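Local coordinates for regulatory protein RecX (Lactobacillus reuteri, PDB 3D5L), which probably modulates the activity of the recombinase RecA in DNA repair, at residues Q60-L71 and P97-I108. Residues are numbered along the deposited sequence; the frame is centred on the assembly and turned at random.
Sequences QAKAYSRMLDYL and PILKKLRGQQLI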
loop_
_atom_site.group_PDB
_atom_site.type_symbol
_atom_site.label_atom_id
_atom_site.label_comp_id
_atom_site.label_asym_id
_atom_site.label_seq_id
_atom_site.Cartn_x
_atom_site.Cartn_y
_atom_site.Cartn_z
ATOM N N GLN A 60 -4.826 -19.226 4.730
ATOM C CA GLN A 60 -4.559 -18.175 3.756
ATOM C C GLN A 60 -5.774 -17.266 3.640
ATOM O O GLN A 60 -5.632 -16.049 3.633
ATOM C CB GLN A 60 -4.218 -18.768 2.384
ATOM C CG GLN A 60 -3.745 -17.716 1.374
ATOM C CD GLN A 60 -3.337 -18.309 0.035
ATOM O OE1 GLN A 60 -2.513 -19.225 -0.031
ATOM N NE2 GLN A 60 -3.911 -17.785 -1.040
ATOM N N ALA A 61 -6.961 -17.864 3.578
ATOM C CA ALA A 61 -8.204 -17.103 3.471
ATOM C C ALA A 61 -8.346 -16.147 4.652
ATOM O O ALA A 61 -8.860 -15.040 4.503
ATOM C CB ALA A 61 -9.407 -18.050 3.403
ATOM N N LYS A 62 -7.880 -16.576 5.823
ATOM C CA LYS A 62 -7.942 -15.743 7.023
ATOM C C LYS A 62 -7.014 -14.527 6.927
ATOM O O LYS A 62 -7.360 -13.441 7.392
ATOM C CB LYS A 62 -7.559 -16.562 8.254
ATOM C CG LYS A 62 -8.458 -17.753 8.497
ATOM C CD LYS A 62 -9.602 -17.419 9.415
ATOM C CE LYS A 62 -9.190 -17.655 10.846
ATOM N NZ LYS A 62 -8.679 -19.044 10.963
ATOM N N ALA A 63 -5.840 -14.702 6.327
ATOM C CA ALA A 63 -4.895 -13.586 6.210
ATOM C C ALA A 63 -5.467 -12.605 5.195
ATOM O O ALA A 63 -5.327 -11.388 5.317
ATOM C CB ALA A 63 -3.521 -14.091 5.761
ATOM N N TYR A 64 -6.135 -13.154 4.196
ATOM C CA TYR A 64 -6.747 -12.337 3.178
ATOM C C TYR A 64 -7.809 -11.451 3.826
ATOM O O TYR A 64 -7.854 -10.248 3.569
ATOM C CB TYR A 64 -7.383 -13.226 2.111
ATOM C CG TYR A 64 -8.026 -12.431 1.005
ATOM C CD1 TYR A 64 -7.243 -11.740 0.071
ATOM C CD2 TYR A 64 -9.412 -12.346 0.902
ATOM C CE1 TYR A 64 -7.830 -10.980 -0.944
ATOM C CE2 TYR A 64 -10.009 -11.588 -0.106
ATOM C CZ TYR A 64 -9.207 -10.913 -1.026
ATOM O OH TYR A 64 -9.796 -10.206 -2.046
ATOM N N SER A 65 -8.658 -12.053 4.662
ATOM C CA SER A 65 -9.724 -11.322 5.361
ATOM C C SER A 65 -9.147 -10.177 6.168
ATOM O O SER A 65 -9.675 -9.067 6.152
ATOM C CB SER A 65 -10.481 -12.245 6.320
ATOM O OG SER A 65 -11.084 -13.309 5.624
ATOM N N ARG A 66 -8.069 -10.452 6.897
ATOM C CA ARG A 66 -7.438 -9.412 7.701
ATOM C C ARG A 66 -6.865 -8.277 6.834
ATOM O O ARG A 66 -6.842 -7.127 7.268
ATOM C CB ARG A 66 -6.354 -10.021 8.577
ATOM C CG ARG A 66 -6.898 -11.031 9.569
ATOM C CD ARG A 66 -5.946 -11.212 10.729
ATOM N NE ARG A 66 -5.545 -9.917 11.276
ATOM C CZ ARG A 66 -4.737 -9.764 12.321
ATOM N NH1 ARG A 66 -4.248 -10.833 12.940
ATOM N NH2 ARG A 66 -4.398 -8.549 12.725
ATOM N N MET A 67 -6.391 -8.581 5.622
ATOM C CA MET A 67 -5.893 -7.509 4.769
ATOM C C MET A 67 -7.119 -6.689 4.330
ATOM O O MET A 67 -7.003 -5.491 4.082
ATOM C CB MET A 67 -5.139 -8.048 3.538
ATOM C CG MET A 67 -3.761 -8.672 3.837
ATOM S SD MET A 67 -2.684 -7.605 4.885
ATOM C CE MET A 67 -3.271 -8.015 6.572
ATOM N N LEU A 68 -8.289 -7.335 4.250
ATOM C CA LEU A 68 -9.517 -6.630 3.873
ATOM C C LEU A 68 -9.892 -5.621 4.945
ATOM O O LEU A 68 -10.403 -4.551 4.634
ATOM C CB LEU A 68 -10.698 -7.596 3.665
ATOM C CG LEU A 68 -10.610 -8.535 2.463
ATOM C CD1 LEU A 68 -11.967 -9.202 2.239
ATOM C CD2 LEU A 68 -10.175 -7.740 1.224
ATOM N N ASP A 69 -9.656 -5.973 6.207
ATOM C CA ASP A 69 -9.946 -5.067 7.318
ATOM C C ASP A 69 -8.873 -3.963 7.342
ATOM O O ASP A 69 -9.159 -2.817 7.640
ATOM C CB ASP A 69 -9.920 -5.806 8.667
ATOM C CG ASP A 69 -10.970 -6.903 8.766
ATOM O OD1 ASP A 69 -12.103 -6.702 8.276
ATOM O OD2 ASP A 69 -10.671 -7.968 9.366
ATOM N N TYR A 70 -7.635 -4.333 7.029
ATOM C CA TYR A 70 -6.514 -3.403 7.011
ATOM C C TYR A 70 -6.730 -2.306 5.975
ATOM O O TYR A 70 -6.446 -1.127 6.207
ATOM C CB TYR A 70 -5.220 -4.177 6.708
ATOM C CG TYR A 70 -3.979 -3.318 6.638
ATOM C CD1 TYR A 70 -3.632 -2.469 7.696
ATOM C CD2 TYR A 70 -3.146 -3.347 5.513
ATOM C CE1 TYR A 70 -2.490 -1.675 7.636
ATOM C CE2 TYR A 70 -1.992 -2.550 5.447
ATOM C CZ TYR A 70 -1.682 -1.718 6.516
ATOM O OH TYR A 70 -0.570 -0.909 6.469
ATOM N N LEU A 71 -7.249 -2.711 4.825
ATOM C CA LEU A 71 -7.524 -1.790 3.736
ATOM C C LEU A 71 -8.779 -0.947 3.996
ATOM O O LEU A 71 -8.981 0.077 3.340
ATOM C CB LEU A 71 -7.692 -2.587 2.441
ATOM C CG LEU A 71 -6.406 -3.086 1.782
ATOM C CD1 LEU A 71 -6.662 -4.387 0.998
ATOM C CD2 LEU A 71 -5.871 -1.974 0.854
ATOM N N PRO A 97 0.433 -14.864 -3.519
ATOM C CA PRO A 97 -0.939 -15.222 -3.909
ATOM C C PRO A 97 -1.959 -14.184 -3.425
ATOM O O PRO A 97 -2.862 -13.802 -4.161
ATOM C CB PRO A 97 -1.150 -16.591 -3.249
ATOM C CG PRO A 97 0.226 -17.172 -3.251
ATOM C CD PRO A 97 1.073 -15.989 -2.816
ATOM N N ILE A 98 -1.808 -13.731 -2.182
ATOM C CA ILE A 98 -2.708 -12.728 -1.613
ATOM C C ILE A 98 -2.547 -11.387 -2.330
ATOM O O ILE A 98 -3.534 -10.724 -2.622
ATOM C CB ILE A 98 -2.457 -12.575 -0.073
ATOM C CG1 ILE A 98 -3.059 -13.781 0.655
ATOM C CG2 ILE A 98 -3.042 -11.261 0.464
ATOM C CD1 ILE A 98 -2.842 -13.780 2.146
ATOM N N LEU A 99 -1.308 -10.992 -2.625
ATOM C CA LEU A 99 -1.074 -9.733 -3.337
ATOM C C LEU A 99 -1.759 -9.820 -4.686
ATOM O O LEU A 99 -2.375 -8.854 -5.143
ATOM C CB LEU A 99 0.415 -9.471 -3.578
ATOM C CG LEU A 99 1.323 -9.077 -2.413
ATOM C CD1 LEU A 99 2.721 -8.774 -2.953
ATOM C CD2 LEU A 99 0.759 -7.858 -1.694
ATOM N N LYS A 100 -1.630 -10.986 -5.316
ATOM C CA LYS A 100 -2.234 -11.245 -6.614
ATOM C C LYS A 100 -3.749 -11.213 -6.502
ATOM O O LYS A 100 -4.424 -10.602 -7.332
ATOM C CB LYS A 100 -1.803 -12.614 -7.139
ATOM C CG LYS A 100 -2.328 -12.926 -8.527
ATOM C CD LYS A 100 -1.955 -14.338 -8.950
ATOM C CE LYS A 100 -2.488 -14.665 -10.344
ATOM N NZ LYS A 100 -2.142 -16.060 -10.738
ATOM N N LYS A 101 -4.285 -11.878 -5.482
ATOM C CA LYS A 101 -5.725 -11.900 -5.293
ATOM C C LYS A 101 -6.281 -10.514 -4.998
ATOM O O LYS A 101 -7.329 -10.136 -5.523
ATOM C CB LYS A 101 -6.126 -12.866 -4.172
ATOM C CG LYS A 101 -7.626 -12.817 -3.881
ATOM C CD LYS A 101 -8.136 -13.997 -3.049
ATOM C CE LYS A 101 -9.670 -13.932 -2.959
ATOM N NZ LYS A 101 -10.285 -15.062 -2.195
ATOM N N LEU A 102 -5.589 -9.752 -4.157
ATOM C CA LEU A 102 -6.037 -8.405 -3.824
ATOM C C LEU A 102 -5.924 -7.521 -5.055
ATOM O O LEU A 102 -6.777 -6.674 -5.310
ATOM C CB LEU A 102 -5.179 -7.816 -2.702
ATOM C CG LEU A 102 -5.430 -8.326 -1.284
ATOM C CD1 LEU A 102 -4.273 -7.884 -0.393
ATOM C CD2 LEU A 102 -6.771 -7.793 -0.771
ATOM N N ARG A 103 -4.856 -7.729 -5.813
ATOM C CA ARG A 103 -4.603 -6.963 -7.022
ATOM C C ARG A 103 -5.715 -7.256 -8.035
ATOM O O ARG A 103 -6.266 -6.344 -8.657
ATOM C CB ARG A 103 -3.237 -7.358 -7.589
ATOM C CG ARG A 103 -2.550 -6.289 -8.412
ATOM C CD ARG A 103 -1.221 -6.811 -8.929
ATOM N NE ARG A 103 -0.156 -6.805 -7.927
ATOM C CZ ARG A 103 0.719 -7.796 -7.769
ATOM N NH1 ARG A 103 0.646 -8.878 -8.540
ATOM N NH2 ARG A 103 1.683 -7.697 -6.859
ATOM N N GLY A 104 -6.046 -8.534 -8.180
ATOM C CA GLY A 104 -7.105 -8.928 -9.092
ATOM C C GLY A 104 -8.444 -8.295 -8.744
ATOM O O GLY A 104 -9.237 -7.991 -9.637
ATOM N N GLN A 105 -8.708 -8.104 -7.449
ATOM C CA GLN A 105 -9.958 -7.483 -7.005
ATOM C C GLN A 105 -9.740 -5.981 -6.951
ATOM O O GLN A 105 -10.618 -5.218 -6.536
ATOM C CB GLN A 105 -10.356 -7.994 -5.619
ATOM C CG GLN A 105 -10.648 -9.491 -5.537
ATOM C CD GLN A 105 -11.806 -9.921 -6.431
ATOM O OE1 GLN A 105 -11.675 -9.983 -7.656
ATOM N NE2 GLN A 105 -12.945 -10.219 -5.818
ATOM N N GLN A 106 -8.550 -5.580 -7.385
ATOM C CA GLN A 106 -8.121 -4.190 -7.405
ATOM C C GLN A 106 -8.407 -3.447 -6.107
ATOM O O GLN A 106 -9.033 -2.380 -6.089
ATOM C CB GLN A 106 -8.738 -3.434 -8.585
ATOM C CG GLN A 106 -7.784 -2.386 -9.154
ATOM C CD GLN A 106 -6.416 -2.979 -9.520
ATOM O OE1 GLN A 106 -6.318 -3.909 -10.332
ATOM N NE2 GLN A 106 -5.356 -2.443 -8.919
ATOM N N LEU A 107 -7.930 -4.033 -5.018
ATOM C CA LEU A 107 -8.087 -3.445 -3.707
ATOM C C LEU A 107 -6.788 -2.713 -3.387
ATOM O O LEU A 107 -6.680 -2.015 -2.377
ATOM C CB LEU A 107 -8.395 -4.542 -2.694
ATOM C CG LEU A 107 -9.714 -5.246 -3.032
ATOM C CD1 LEU A 107 -9.970 -6.391 -2.066
ATOM C CD2 LEU A 107 -10.843 -4.237 -2.965
ATOM N N ILE A 108 -5.802 -2.896 -4.262
ATOM C CA ILE A 108 -4.515 -2.222 -4.146
ATOM C C ILE A 108 -4.168 -1.662 -5.531
ATOM O O ILE A 108 -4.447 -2.293 -6.550
ATOM C CB ILE A 108 -3.400 -3.169 -3.665
ATOM C CG1 ILE A 108 -3.288 -4.379 -4.583
ATOM C CG2 ILE A 108 -3.684 -3.595 -2.228
ATOM C CD1 ILE A 108 -2.165 -5.332 -4.168
#
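Tyr64 and Ile98 are the closest CA pair, 6.3 Å apart, where the helical segments 60-71 and 97-104 cross at -50° with axes 10.5 Å apart. No hydrogen bond spans the contact; interlocking side chains make it up, including two knobs into holes. Ile98 enters among Gln60, Ala63, Tyr64 and Met67: its CG1 lies anti to the carbonyl carbon (chi1 -75°), and the extended second torsion carries CD1 to within 3.7 Å of Ala63 CB. One turn on, Leu102 fills the hole of Tyr64, Met67, Leu68 and Leu71, its CD2 3.4 Å from Tyr64 CE1. The contact falls in the first three-helix domain of the RecX family; the intervening helix 78-87 adds Lys84 and Leu85 against Met67. The extended Lys101 chain crosses the Tyr64 ring at about a right angle, placing CE over one face, a CH-pi contact, and NZ 4.4 Å from the ring centroid, 22° off the normal, a cation-pi geometry; Ile98 CG2 sits at the ring edge. Were Tyr64 an alanine, Lys101 would probably lose the ring face beneath its CE and NZ, and a gap would be likely to open beside Leu102 CD2. A Schellman motif, with positive phi at Gln106 and Leu107 N bonded to Leu102 O, ends the helix and brings Leu107 toward segment 60-71: its CD1 meets Leu68 CD2 at 3.6 Å, while Leu71 CD2 touches Ile108 CG2 at 4.1 Å.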